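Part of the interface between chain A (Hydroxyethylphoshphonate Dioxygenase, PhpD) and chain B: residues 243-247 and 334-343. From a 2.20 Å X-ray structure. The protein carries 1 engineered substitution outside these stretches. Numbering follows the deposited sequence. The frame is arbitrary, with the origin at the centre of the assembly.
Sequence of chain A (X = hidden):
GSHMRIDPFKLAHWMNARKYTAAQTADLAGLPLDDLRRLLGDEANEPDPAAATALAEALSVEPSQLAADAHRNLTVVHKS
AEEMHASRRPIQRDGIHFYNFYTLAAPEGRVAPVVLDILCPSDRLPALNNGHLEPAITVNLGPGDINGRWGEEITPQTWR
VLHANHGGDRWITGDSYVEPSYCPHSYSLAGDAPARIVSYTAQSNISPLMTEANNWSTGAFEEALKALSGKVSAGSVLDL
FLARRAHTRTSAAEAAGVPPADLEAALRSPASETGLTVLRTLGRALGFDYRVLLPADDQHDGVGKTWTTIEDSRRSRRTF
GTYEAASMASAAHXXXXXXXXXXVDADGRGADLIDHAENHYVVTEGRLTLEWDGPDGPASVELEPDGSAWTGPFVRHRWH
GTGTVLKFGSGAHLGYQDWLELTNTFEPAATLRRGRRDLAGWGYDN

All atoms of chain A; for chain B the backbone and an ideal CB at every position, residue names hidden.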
ATOM      1  N   ALA A 243      19.084  -8.940  -7.080  1.00 29.63           N
ATOM      2  CA  ALA A 243      18.707 -10.273  -7.537  1.00 32.63           C
ATOM      3  C   ALA A 243      17.423 -10.178  -8.358  1.00 33.28           C
ATOM      4  O   ALA A 243      17.226 -10.925  -9.310  1.00 36.21           O
ATOM      5  CB  ALA A 243      18.500 -11.195  -6.344  1.00 30.70           C
ATOM      6  N   ARG A 244      16.554  -9.251  -7.973  1.00 33.95           N
ATOM      7  CA  ARG A 244      15.286  -9.018  -8.656  1.00 33.73           C
ATOM      8  C   ARG A 244      15.576  -8.576 -10.092  1.00 34.77           C
ATOM      9  O   ARG A 244      14.852  -8.924 -11.023  1.00 35.16           O
ATOM     10  CB  ARG A 244      14.494  -7.931  -7.893  1.00 35.06           C
ATOM     11  CG  ARG A 244      13.147  -7.514  -8.493  1.00 35.46           C
ATOM     12  CD  ARG A 244      12.176  -8.677  -8.579  1.00 35.73           C
ATOM     13  NE  ARG A 244      10.810  -8.247  -8.866  1.00 38.16           N
ATOM     14  CZ  ARG A 244       9.841  -9.072  -9.259  1.00 40.59           C
ATOM     15  NH1 ARG A 244      10.094 -10.365  -9.417  1.00 41.49           N
ATOM     16  NH2 ARG A 244       8.617  -8.612  -9.488  1.00 41.32           N
ATOM     17  N   ARG A 245      16.662  -7.829 -10.266  1.00 35.42           N
ATOM     18  CA  ARG A 245      17.048  -7.326 -11.580  1.00 32.04           C
ATOM     19  C   ARG A 245      18.186  -8.083 -12.270  1.00 32.35           C
ATOM     20  O   ARG A 245      18.761  -7.597 -13.260  1.00 30.18           O
ATOM     21  CB  ARG A 245      17.413  -5.851 -11.453  1.00 32.97           C
ATOM     22  CG  ARG A 245      16.256  -5.012 -10.966  1.00 33.63           C
ATOM     23  CD  ARG A 245      16.662  -3.582 -10.718  1.00 33.29           C
ATOM     24  NE  ARG A 245      15.528  -2.769 -10.291  1.00 34.16           N
ATOM     25  CZ  ARG A 245      14.838  -2.968  -9.174  1.00 34.30           C
ATOM     26  NH1 ARG A 245      15.158  -3.964  -8.350  1.00 33.11           N
ATOM     27  NH2 ARG A 245      13.831  -2.159  -8.877  1.00 33.79           N
ATOM     28  N   ALA A 246      18.507  -9.267 -11.758  1.00 31.96           N
ATOM     29  CA  ALA A 246      19.571 -10.089 -12.334  1.00 32.90           C
ATOM     30  C   ALA A 246      20.905  -9.347 -12.326  1.00 33.24           C
ATOM     31  O   ALA A 246      21.649  -9.365 -13.302  1.00 33.19           O
ATOM     32  CB  ALA A 246      19.205 -10.498 -13.759  1.00 31.84           C
ATOM     33  N   HIS A 247      21.190  -8.688 -11.212  1.00 34.59           N
ATOM     34  CA  HIS A 247      22.430  -7.942 -11.033  1.00 35.93           C
ATOM     35  C   HIS A 247      23.140  -8.454  -9.776  1.00 35.51           C
ATOM     36  O   HIS A 247      22.500  -8.942  -8.844  1.00 34.04           O
ATOM     37  CB  HIS A 247      22.138  -6.448 -10.840  1.00 37.01           C
ATOM     38  CG  HIS A 247      22.264  -5.622 -12.084  1.00 41.22           C
ATOM     39  ND1 HIS A 247      21.179  -5.264 -12.857  1.00 40.58           N
ATOM     40  CD2 HIS A 247      23.344  -5.041 -12.660  1.00 41.49           C
ATOM     41  CE1 HIS A 247      21.583  -4.497 -13.855  1.00 40.25           C
ATOM     42  NE2 HIS A 247      22.892  -4.346 -13.757  1.00 42.00           N
TER
ATOM     43  N   UNK B 334       9.357   3.798 -10.626  1.00 31.18           N
ATOM     44  CA  UNK B 334       8.536   2.599 -10.843  1.00 31.48           C
ATOM     45  C   UNK B 334       9.378   1.392 -10.400  1.00 32.81           C
ATOM     46  O   UNK B 334       9.667   0.486 -11.197  1.00 32.34           O
ATOM     47  CB  UNK B 334       8.097   2.471 -12.303  1.00 31.48           C
ATOM     48  N   UNK B 335       9.769   1.362  -9.113  1.00 31.82           N
ATOM     49  CA  UNK B 335      10.584   0.312  -8.491  1.00 32.98           C
ATOM     50  C   UNK B 335      10.061  -1.116  -8.595  1.00 31.94           C
ATOM     51  O   UNK B 335      10.841  -2.063  -8.537  1.00 33.29           O
ATOM     52  CB  UNK B 335      10.757   0.645  -7.008  1.00 32.98           C
ATOM     53  N   UNK B 336       8.749  -1.276  -8.730  1.00 32.77           N
ATOM     54  CA  UNK B 336       8.168  -2.614  -8.801  1.00 33.17           C
ATOM     55  C   UNK B 336       8.095  -3.179 -10.213  1.00 32.95           C
ATOM     56  O   UNK B 336       7.718  -4.337 -10.396  1.00 33.31           O
ATOM     57  CB  UNK B 336       6.763  -2.593  -8.196  1.00 33.17           C
ATOM     58  N   UNK B 337       8.453  -2.369 -11.205  1.00 34.00           N
ATOM     59  CA  UNK B 337       8.417  -2.790 -12.607  1.00 33.53           C
ATOM     60  C   UNK B 337       9.820  -3.113 -13.142  1.00 33.71           C
ATOM     61  O   UNK B 337      10.674  -2.230 -13.244  1.00 31.19           O
ATOM     62  CB  UNK B 337       7.772  -1.699 -13.464  1.00 33.53           C
ATOM     63  N   UNK B 338      10.053  -4.374 -13.500  1.00 32.68           N
ATOM     64  CA  UNK B 338      11.364  -4.773 -13.998  1.00 34.01           C
ATOM     65  C   UNK B 338      11.332  -5.630 -15.259  1.00 35.49           C
ATOM     66  O   UNK B 338      10.411  -6.424 -15.467  1.00 37.11           O
ATOM     67  CB  UNK B 338      12.107  -5.535 -12.899  1.00 34.01           C
ATOM     68  N   UNK B 339      12.353  -5.458 -16.095  1.00 34.41           N
ATOM     69  CA  UNK B 339      12.462  -6.224 -17.323  1.00 35.46           C
ATOM     70  C   UNK B 339      13.909  -6.641 -17.520  1.00 36.10           C
ATOM     71  O   UNK B 339      14.817  -5.854 -17.249  1.00 35.62           O
ATOM     72  CB  UNK B 339      11.957  -5.419 -18.522  1.00 35.46           C
ATOM     73  N   UNK B 340      14.133  -7.869 -17.986  1.00 36.28           N
ATOM     74  CA  UNK B 340      15.490  -8.366 -18.194  1.00 37.10           C
ATOM     75  C   UNK B 340      15.617  -9.450 -19.266  1.00 37.57           C
ATOM     76  O   UNK B 340      14.751 -10.317 -19.394  1.00 37.91           O
ATOM     77  CB  UNK B 340      16.030  -8.912 -16.871  1.00 37.10           C
ATOM     78  N   UNK B 341      16.706  -9.387 -20.032  1.00 37.02           N
ATOM     79  CA  UNK B 341      16.992 -10.372 -21.075  1.00 37.17           C
ATOM     80  C   UNK B 341      17.813 -11.486 -20.430  1.00 36.12           C
ATOM     81  O   UNK B 341      18.889 -11.219 -19.897  1.00 36.19           O
ATOM     82  CB  UNK B 341      17.731  -9.745 -22.259  1.00 37.17           C
ATOM     83  N   UNK B 342      17.332 -12.723 -20.493  1.00 35.90           N
ATOM     84  CA  UNK B 342      18.053 -13.838 -19.881  1.00 38.53           C
ATOM     85  C   UNK B 342      18.512 -14.900 -20.881  1.00 40.22           C
ATOM     86  O   UNK B 342      17.703 -15.455 -21.624  1.00 39.94           O
ATOM     87  CB  UNK B 342      17.166 -14.495 -18.821  1.00 38.53           C
ATOM     88  N   UNK B 343      19.813 -15.185 -20.886  1.00 42.13           N
ATOM     89  CA  UNK B 343      20.363 -16.219 -21.750  1.00 44.05           C
ATOM     90  C   UNK B 343      20.628 -17.451 -20.891  1.00 42.41           C
ATOM     91  O   UNK B 343      21.265 -17.362 -19.847  1.00 41.30           O
ATOM     92  CB  UNK B 343      21.637 -15.744 -22.452  1.00 44.05           C
TER

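At position 334 the ideal CB has no atom of 243-247 within 5.5 Å, so chain A sets no preference; the residue is Leu334(B), whose end leads away. It opens a type I turn closed by the bond from the backbone N of position 337 to Leu334(B) O (3.1 Å).

Position 335 is the second residue of that turn, with phi near -56°, which suits proline. Its CB points sideways, 4.6 Å from Arg245(A) NH2, which leaves room for a compact side chain and makes a second positive charge unwelcome. The deposited residue is Pro335(B). Pro335(B) O lies 3.0 Å from Arg245(A) NH2.

At 336 CA-to-CB points away, so many residues would serve, polar ones such as Asp, Asn or Ser being common in turns. It is Asp336(B), whose side chain comes no nearer than Asp336(B) CB to Arg244(A) NH2, 6.4 Å; the link is through the backbone, where water 1 accepts from Arg244(A) NH2 (2.5 Å) and donates to Asp336(B) O (2.7 Å). Position 337 also points away, so chain A leaves the choice open; it is Leu337(B). Water 3 donates to Leu337(B) O (2.7 Å) and accepts a weak bond from Arg245(A) NH2 (3.3 Å).

Position 338 begins the strand and faces chain A directly. Its CB lies 4.6 Å from Arg245(A) CG, with both guanidinium groups nearby. Val, Ile, Thr or Leu would suit; a cationic side chain would not. Val338(B) uses its two branches separately: CG2 lies over one face of the Arg244(A) guanidinium, 4.0 Å from Arg244(A) NE, and CG1 over one face of that of Arg245(A), 3.9 Å from Arg245(A) CZ.

Position 339 points away, and its phi/psi of -139/140 is ordinary for a strand, so nothing visible demands the deposited Gly339(B).

At 340 the CB again points toward chain A, 4.7 Å from both Arg245(A) O and Ala246(A) CB. A small residue fits, whether Ala or, beside that carbonyl, Ser or Thr. Ser340(B) donates from OG to Gly339(B) O (2.8 Å) rather than across the interface; water 2 joins the chains by donating to Ser340(B) OG (3.0 Å) and Arg245(A) O (3.1 Å).

Position 341 is out of reach, so chain A leaves the choice open; it is Phe341(B). At 342 CB points sideways, but the methyl of Ala246(A) favours a longer apolar side chain such as Leu, Ile or Met. Leu342(B) extends CD2 to 4.3 Å from Ala246(A) CB. Position 343 is out of reach, so chain A sets no preference; it is Arg343(B).

Chain B (334-343) LPDLVGSFLR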
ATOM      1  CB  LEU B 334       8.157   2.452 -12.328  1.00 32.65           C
ATOM      2  CG  LEU B 334       7.307   3.561 -12.954  1.00 31.63           C
ATOM      3  CD1 LEU B 334       7.288   3.404 -14.454  1.00 32.81           C
ATOM      4  CD2 LEU B 334       5.889   3.524 -12.378  1.00 32.90           C
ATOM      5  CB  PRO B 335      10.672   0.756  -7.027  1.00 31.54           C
ATOM      6  CG  PRO B 335      10.473   2.214  -7.086  1.00 32.17           C
ATOM      7  CD  PRO B 335       9.361   2.345  -8.096  1.00 31.85           C
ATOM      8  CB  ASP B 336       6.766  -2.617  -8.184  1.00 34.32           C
ATOM      9  CG  ASP B 336       6.756  -2.146  -6.734  1.00 35.93           C
ATOM     10  OD1 ASP B 336       7.679  -2.507  -5.971  1.00 36.17           O
ATOM     11  OD2 ASP B 336       5.808  -1.428  -6.351  1.00 37.81           O
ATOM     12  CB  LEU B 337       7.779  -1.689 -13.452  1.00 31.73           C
ATOM     13  CG  LEU B 337       7.672  -1.916 -14.959  1.00 31.65           C
ATOM     14  CD1 LEU B 337       6.799  -3.125 -15.247  1.00 31.38           C
ATOM     15  CD2 LEU B 337       7.083  -0.677 -15.601  1.00 30.58           C
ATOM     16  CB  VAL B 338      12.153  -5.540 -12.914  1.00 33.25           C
ATOM     17  CG1 VAL B 338      12.384  -4.646 -11.708  1.00 34.68           C
ATOM     18  CG2 VAL B 338      11.388  -6.778 -12.497  1.00 34.56           C
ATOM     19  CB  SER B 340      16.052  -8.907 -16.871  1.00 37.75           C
ATOM     20  OG  SER B 340      16.181  -7.874 -15.903  1.00 36.92           O
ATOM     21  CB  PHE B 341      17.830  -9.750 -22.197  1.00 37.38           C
ATOM     22  CG  PHE B 341      17.080  -8.783 -23.066  1.00 36.16           C
ATOM     23  CD1 PHE B 341      16.012  -9.214 -23.846  1.00 35.90           C
ATOM     24  CD2 PHE B 341      17.468  -7.449 -23.134  1.00 36.04           C
ATOM     25  CE1 PHE B 341      15.342  -8.325 -24.691  1.00 37.25           C
ATOM     26  CE2 PHE B 341      16.808  -6.555 -23.975  1.00 35.58           C
ATOM     27  CZ  PHE B 341      15.745  -6.990 -24.753  1.00 36.28           C
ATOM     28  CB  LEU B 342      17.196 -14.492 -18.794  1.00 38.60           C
ATOM     29  CG  LEU B 342      17.013 -13.700 -17.500  1.00 40.64           C
ATOM     30  CD1 LEU B 342      16.425 -14.583 -16.412  1.00 42.84           C
ATOM     31  CD2 LEU B 342      18.332 -13.093 -17.048  1.00 42.94           C
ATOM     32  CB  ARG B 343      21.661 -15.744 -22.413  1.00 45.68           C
ATOM     33  CG  ARG B 343      22.055 -16.554 -23.645  1.00 49.05           C
ATOM     34  CD  ARG B 343      23.274 -15.959 -24.341  1.00 51.21           C
ATOM     35  NE  ARG B 343      24.479 -16.058 -23.520  1.00 55.20           N
ATOM     36  CZ  ARG B 343      25.071 -17.203 -23.192  1.00 57.12           C
ATOM     37  NH1 ARG B 343      24.574 -18.359 -23.617  1.00 58.12           N
ATOM     38  NH2 ARG B 343      26.158 -17.196 -22.434  1.00 57.88           N
TER
HETATM   39  O   HOH W   1       8.463  -6.296  -8.654  1.00 28.31           O
HETATM   40  O   HOH W   2      17.931  -5.493 -15.319  1.00 29.46           O
HETATM   41  O   HOH W   3      12.866  -1.432 -11.905  1.00 29.54           O
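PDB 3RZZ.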